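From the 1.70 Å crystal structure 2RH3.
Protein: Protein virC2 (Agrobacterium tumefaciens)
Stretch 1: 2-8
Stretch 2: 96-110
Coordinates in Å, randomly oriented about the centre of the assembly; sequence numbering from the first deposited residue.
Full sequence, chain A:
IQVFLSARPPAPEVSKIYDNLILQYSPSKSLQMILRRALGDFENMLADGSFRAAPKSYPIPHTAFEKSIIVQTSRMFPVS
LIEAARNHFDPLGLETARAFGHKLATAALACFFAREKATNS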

ATOM      1  N   GLN A   2      -4.035   4.204  15.835  1.00 36.39           N
ATOM      2  CA  GLN A   2      -3.956   4.899  14.558  1.00 35.94           C
ATOM      3  C   GLN A   2      -2.550   4.775  13.984  1.00 35.57           C
ATOM      4  O   GLN A   2      -1.570   5.148  14.632  1.00 35.59           O
ATOM      5  CB  GLN A   2      -4.336   6.375  14.726  0.50 36.05           C
ATOM      6  CG  GLN A   2      -4.496   7.137  13.414  0.50 35.72           C
ATOM      7  CD  GLN A   2      -4.847   8.601  13.615  0.50 35.94           C
ATOM      8  OE1 GLN A   2      -4.332   9.262  14.517  0.50 36.31           O
ATOM      9  NE2 GLN A   2      -5.724   9.118  12.764  0.50 35.97           N
ATOM     10  N   VAL A   3      -2.468   4.245  12.765  1.00 35.08           N
ATOM     11  CA  VAL A   3      -1.206   4.106  12.050  1.00 34.42           C
ATOM     12  C   VAL A   3      -1.190   5.083  10.880  1.00 34.05           C
ATOM     13  O   VAL A   3      -2.136   5.139  10.086  1.00 33.77           O
ATOM     14  CB  VAL A   3      -0.987   2.644  11.562  1.00 34.53           C
ATOM     15  CG1 VAL A   3       0.272   2.518  10.703  1.00 34.70           C
ATOM     16  CG2 VAL A   3      -0.910   1.700  12.753  1.00 34.83           C
ATOM     17  N   PHE A   4      -0.120   5.865  10.795  1.00 33.26           N
ATOM     18  CA  PHE A   4       0.052   6.799   9.700  1.00 32.83           C
ATOM     19  C   PHE A   4       0.782   6.106   8.556  1.00 31.73           C
ATOM     20  O   PHE A   4       1.735   5.350   8.782  1.00 31.74           O
ATOM     21  CB  PHE A   4       0.734   8.085  10.178  1.00 33.55           C
ATOM     22  CG  PHE A   4      -0.104   8.874  11.156  1.00 34.57           C
ATOM     23  CD1 PHE A   4      -1.018   9.826  10.705  1.00 35.49           C
ATOM     24  CD2 PHE A   4      -0.008   8.633  12.527  1.00 35.67           C
ATOM     25  CE1 PHE A   4      -1.815  10.540  11.610  1.00 36.07           C
ATOM     26  CE2 PHE A   4      -0.797   9.341  13.438  1.00 36.26           C
ATOM     27  CZ  PHE A   4      -1.701  10.296  12.979  1.00 35.79           C
ATOM     28  N   LEU A   5       0.285   6.340   7.342  1.00 29.43           N
ATOM     29  CA  LEU A   5       0.658   5.587   6.147  1.00 28.07           C
ATOM     30  C   LEU A   5       1.000   6.524   4.994  1.00 26.74           C
ATOM     31  O   LEU A   5       0.520   7.652   4.937  1.00 26.29           O
ATOM     32  CB  LEU A   5      -0.525   4.713   5.717  1.00 28.28           C
ATOM     33  CG  LEU A   5      -1.132   3.815   6.797  1.00 28.71           C
ATOM     34  CD1 LEU A   5      -2.626   3.642   6.559  1.00 31.13           C
ATOM     35  CD2 LEU A   5      -0.415   2.470   6.842  1.00 28.98           C
ATOM     36  N   SER A   6       1.817   6.045   4.067  1.00 25.81           N
ATOM     37  CA  SER A   6       2.181   6.826   2.894  1.00 25.19           C
ATOM     38  C   SER A   6       2.546   5.907   1.748  1.00 24.24           C
ATOM     39  O   SER A   6       3.059   4.811   1.961  1.00 23.64           O
ATOM     40  CB  SER A   6       3.333   7.792   3.198  1.00 25.26           C
ATOM     41  OG  SER A   6       4.503   7.095   3.579  1.00 26.35           O
ATOM     42  N   ALA A   7       2.252   6.347   0.526  1.00 23.30           N
ATOM     43  CA  ALA A   7       2.568   5.559  -0.658  1.00 22.53           C
ATOM     44  C   ALA A   7       2.659   6.437  -1.890  1.00 22.30           C
ATOM     45  O   ALA A   7       2.090   7.524  -1.926  1.00 22.70           O
ATOM     46  CB  ALA A   7       1.519   4.480  -0.876  1.00 23.21           C
ATOM     47  N   ARG A   8       3.378   5.949  -2.895  1.00 22.82           N
ATOM     48  CA  ARG A   8       3.489   6.643  -4.183  1.00 22.45           C
ATOM     49  C   ARG A   8       2.566   5.992  -5.206  1.00 21.85           C
ATOM     50  O   ARG A   8       2.438   4.780  -5.240  1.00 21.33           O
ATOM     51  CB  ARG A   8       4.908   6.524  -4.722  1.00 23.64           C
ATOM     52  CG  ARG A   8       5.966   7.280  -3.962  1.00 26.05           C
ATOM     53  CD  ARG A   8       7.284   7.158  -4.696  1.00 29.76           C
ATOM     54  NE  ARG A   8       8.324   7.973  -4.074  1.00 33.33           N
ATOM     55  CZ  ARG A   8       8.531   9.259  -4.341  1.00 33.28           C
ATOM     56  NH1 ARG A   8       7.770   9.902  -5.219  1.00 35.26           N
ATOM     57  NH2 ARG A   8       9.504   9.905  -3.718  0.50 34.13           N
ATOM     58  N   THR A  96      11.526   4.233  12.029  1.00 19.77           N
ATOM     59  CA  THR A  96      10.599   5.264  12.494  1.00 20.17           C
ATOM     60  C   THR A  96       9.151   4.878  12.152  1.00 20.93           C
ATOM     61  O   THR A  96       8.921   4.057  11.259  1.00 20.34           O
ATOM     62  CB  THR A  96      10.894   6.643  11.864  1.00 20.42           C
ATOM     63  OG1 THR A  96      10.659   6.595  10.450  1.00 21.03           O
ATOM     64  CG2 THR A  96      12.328   7.094  12.138  1.00 20.52           C
ATOM     65  N   ALA A  97       8.195   5.472  12.868  1.00 21.61           N
ATOM     66  CA  ALA A  97       6.767   5.311  12.555  1.00 22.58           C
ATOM     67  C   ALA A  97       6.457   5.610  11.089  1.00 22.85           C
ATOM     68  O   ALA A  97       5.704   4.864  10.447  1.00 22.90           O
ATOM     69  CB  ALA A  97       5.919   6.193  13.463  1.00 22.96           C
ATOM     70  N   ARG A  98       7.021   6.703  10.566  1.00 23.19           N
ATOM     71  CA  ARG A  98       6.791   7.113   9.172  1.00 23.63           C
ATOM     72  C   ARG A  98       7.320   6.066   8.192  1.00 22.83           C
ATOM     73  O   ARG A  98       6.630   5.703   7.241  1.00 22.64           O
ATOM     74  CB  ARG A  98       7.437   8.483   8.881  1.00 24.08           C
ATOM     75  CG  ARG A  98       7.232   8.973   7.447  1.00 27.20           C
ATOM     76  CD  ARG A  98       8.378   9.854   6.922  1.00 31.92           C
ATOM     77  NE  ARG A  98       9.686   9.185   6.916  1.00 35.49           N
ATOM     78  CZ  ARG A  98      10.024   8.137   6.159  1.00 36.90           C
ATOM     79  NH1 ARG A  98       9.150   7.574   5.321  1.00 37.84           N
ATOM     80  NH2 ARG A  98      11.250   7.638   6.254  1.00 37.85           N
ATOM     81  N   ALA A  99       8.532   5.575   8.436  1.00 21.67           N
ATOM     82  CA  ALA A  99       9.133   4.551   7.584  1.00 21.32           C
ATOM     83  C   ALA A  99       8.333   3.250   7.634  1.00 21.32           C
ATOM     84  O   ALA A  99       8.114   2.615   6.600  1.00 21.22           O
ATOM     85  CB  ALA A  99      10.586   4.301   7.967  1.00 21.71           C
ATOM     86  N   PHE A 100       7.879   2.869   8.831  1.00 21.27           N
ATOM     87  CA  PHE A 100       7.021   1.693   8.979  1.00 21.54           C
ATOM     88  C   PHE A 100       5.709   1.835   8.200  1.00 21.79           C
ATOM     89  O   PHE A 100       5.304   0.909   7.481  1.00 21.20           O
ATOM     90  CB  PHE A 100       6.761   1.364  10.468  1.00 21.76           C
ATOM     91  CG  PHE A 100       5.667   0.349  10.674  1.00 22.52           C
ATOM     92  CD1 PHE A 100       4.433   0.735  11.191  1.00 23.99           C
ATOM     93  CD2 PHE A 100       5.853  -0.985  10.311  1.00 23.82           C
ATOM     94  CE1 PHE A 100       3.401  -0.195  11.359  1.00 24.75           C
ATOM     95  CE2 PHE A 100       4.828  -1.928  10.477  1.00 23.89           C
ATOM     96  CZ  PHE A 100       3.602  -1.531  11.003  1.00 23.67           C
ATOM     97  N   GLY A 101       5.062   2.995   8.325  1.00 21.94           N
ATOM     98  CA  GLY A 101       3.799   3.268   7.609  1.00 22.30           C
ATOM     99  C   GLY A 101       3.933   3.253   6.097  1.00 22.57           C
ATOM    100  O   GLY A 101       3.027   2.814   5.381  1.00 22.28           O
ATOM    101  N   HIS A 102       5.074   3.718   5.605  1.00 22.29           N
ATOM    102  CA  HIS A 102       5.367   3.645   4.180  1.00 22.58           C
ATOM    103  C   HIS A 102       5.495   2.192   3.738  1.00 21.84           C
ATOM    104  O   HIS A 102       4.932   1.810   2.712  1.00 22.07           O
ATOM    105  CB  HIS A 102       6.640   4.411   3.839  1.00 23.14           C
ATOM    106  CG  HIS A 102       6.995   4.369   2.383  1.00 26.93           C
ATOM    107  ND1 HIS A 102       6.284   5.050   1.419  1.00 29.50           N
ATOM    108  CD2 HIS A 102       8.004   3.740   1.732  1.00 30.47           C
ATOM    109  CE1 HIS A 102       6.829   4.832   0.235  1.00 29.44           C
ATOM    110  NE2 HIS A 102       7.868   4.033   0.396  1.00 31.47           N
ATOM    111  N   LYS A 103       6.209   1.384   4.530  1.00 20.87           N
ATOM    112  CA  LYS A 103       6.401  -0.038   4.226  1.00 20.43           C
ATOM    113  C   LYS A 103       5.074  -0.781   4.219  1.00 20.50           C
ATOM    114  O   LYS A 103       4.807  -1.594   3.320  1.00 20.12           O
ATOM    115  CB  LYS A 103       7.361  -0.690   5.240  1.00 20.68           C
ATOM    116  CG  LYS A 103       8.797  -0.271   5.033  1.00 21.89           C
ATOM    117  CD  LYS A 103       9.734  -1.115   5.898  1.00 25.23           C
ATOM    118  CE  LYS A 103      11.135  -0.533   5.943  1.00 28.33           C
ATOM    119  NZ  LYS A 103      11.803  -0.520   4.608  1.00 32.36           N
ATOM    120  N   LEU A 104       4.246  -0.483   5.220  1.00 20.52           N
ATOM    121  CA  LEU A 104       2.954  -1.152   5.379  1.00 21.23           C
ATOM    122  C   LEU A 104       2.018  -0.803   4.221  1.00 21.36           C
ATOM    123  O   LEU A 104       1.459  -1.705   3.582  1.00 21.31           O
ATOM    124  CB  LEU A 104       2.314  -0.784   6.724  1.00 21.42           C
ATOM    125  CG  LEU A 104       0.963  -1.454   7.042  1.00 22.95           C
ATOM    126  CD1 LEU A 104       1.077  -2.973   7.000  1.00 25.56           C
ATOM    127  CD2 LEU A 104       0.396  -0.995   8.369  1.00 22.50           C
ATOM    128  N   ALA A 105       1.870   0.488   3.936  1.00 21.38           N
ATOM    129  CA  ALA A 105       0.993   0.915   2.824  1.00 21.59           C
ATOM    130  C   ALA A 105       1.476   0.373   1.491  1.00 21.86           C
ATOM    131  O   ALA A 105       0.679  -0.123   0.682  1.00 21.47           O
ATOM    132  CB  ALA A 105       0.884   2.428   2.772  1.00 21.90           C
ATOM    133  N   THR A 106       2.786   0.451   1.265  1.00 22.08           N
ATOM    134  CA  THR A 106       3.366   0.006   0.010  1.00 22.33           C
ATOM    135  C   THR A 106       3.143  -1.497  -0.214  1.00 21.94           C
ATOM    136  O   THR A 106       2.783  -1.913  -1.318  1.00 22.00           O
ATOM    137  CB  THR A 106       4.853   0.422  -0.098  1.00 22.70           C
ATOM    138  OG1 THR A 106       4.928   1.859  -0.103  1.00 24.31           O
ATOM    139  CG2 THR A 106       5.481  -0.131  -1.372  1.00 23.99           C
ATOM    140  N   ALA A 107       3.329  -2.298   0.835  1.00 21.40           N
ATOM    141  CA  ALA A 107       3.067  -3.736   0.760  1.00 20.40           C
ATOM    142  C   ALA A 107       1.593  -4.040   0.494  1.00 20.43           C
ATOM    143  O   ALA A 107       1.282  -4.916  -0.300  1.00 20.83           O
ATOM    144  CB  ALA A 107       3.522  -4.439   2.048  1.00 21.38           C
ATOM    145  N   ALA A 108       0.706  -3.323   1.171  1.00 19.82           N
ATOM    146  CA  ALA A 108      -0.732  -3.516   0.999  1.00 19.42           C
ATOM    147  C   ALA A 108      -1.127  -3.263  -0.466  1.00 19.39           C
ATOM    148  O   ALA A 108      -1.876  -4.031  -1.081  1.00 19.07           O
ATOM    149  CB  ALA A 108      -1.484  -2.605   1.945  1.00 19.56           C
ATOM    150  N   LEU A 109      -0.587  -2.195  -1.029  1.00 19.51           N
ATOM    151  CA  LEU A 109      -0.860  -1.864  -2.431  1.00 19.80           C
ATOM    152  C   LEU A 109      -0.214  -2.856  -3.387  1.00 20.09           C
ATOM    153  O   LEU A 109      -0.823  -3.258  -4.370  1.00 19.77           O
ATOM    154  CB  LEU A 109      -0.401  -0.439  -2.727  1.00 19.73           C
ATOM    155  CG  LEU A 109      -1.261   0.663  -2.117  1.00 20.98           C
ATOM    156  CD1 LEU A 109      -0.496   1.993  -2.203  1.00 21.31           C
ATOM    157  CD2 LEU A 109      -2.624   0.771  -2.812  1.00 21.99           C
ATOM    158  N   ALA A 110       1.034  -3.244  -3.101  1.00 19.50           N
ATOM    159  CA  ALA A 110       1.728  -4.214  -3.920  1.00 20.23           C
ATOM    160  C   ALA A 110       0.901  -5.501  -4.043  1.00 19.97           C
ATOM    161  O   ALA A 110       0.829  -6.083  -5.110  1.00 20.31           O
ATOM    162  CB  ALA A 110       3.105  -4.501  -3.340  1.00 20.13           C
TER
HETATM  163  O   HOH W   1       3.209   4.176  11.322  1.00 34.19           O
HETATM  164  O   HOH W   2       4.343   6.847   6.441  1.00 30.67           O
HETATM  165  O   HOH W   3       7.173   8.119   3.259  1.00 49.24           O
HETATM  166  O   HOH W   4       4.757   3.432  -2.284  1.00 30.98           O

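This is a close strand-on-helix packing in which small helix residues let the two backbones come into direct contact, apolar side chains fill one flank, and weak polar bonds and waters tie the other. Strand 2-7 crosses helix 97-110 at -61°, and the axes approach to 5.8 Å.

The first rule is glycine at the crossing point. Leu5 CA lies 4.2 Å from Gly101 CA, and Phe4 O sits 3.2 Å from Gly101 CA in a CA-H...O contact. An ideal CB on Gly101 would fall 1.8 Å from Phe4 O, a clash, so the spacing depends on the absent side chain. One turn on, Ala105 extends the principle: its single methyl points toward the strand and packs 3.3 Å from Ser6 O (to Ala105 CB).

The second rule is apolar packing along the helix. Val3 CG1 meets both Phe100 CE1 and Leu104 CD2 at 4.2 Å. Leu5 CD2 reaches Leu104 CD2 at 3.9 Å, while Ala7 CB touches Leu109 CD1 at 3.5 Å. These pairings bury hydrocarbon without directional demands.

The polar groups gather around Ser6 and His102. His102 ND1 donates a weak hydrogen bond to Ser6 O at 3.3 Å, bent to 127° at the hydrogen; a second weak bond joins Ser6 OG and His102 ND1 at 3.5 Å. The same carbonyl also receives a CA-H...O contact, His102 CA to Ser6 O, at 3.4 Å.

Water supplies bridges where direct bonds do not form. The O of water 1 donates to Phe4 O at 3.2 Å and to Ala97 O at 2.7 Å, water 2 links Ser6 OG with Arg98 O, and water 4 accepts from Arg8 N while donating to Thr106 OG1. Thr106 OG1 itself donates to His102 O at 2.8 Å, so one hydroxyl serves both helix and bridge.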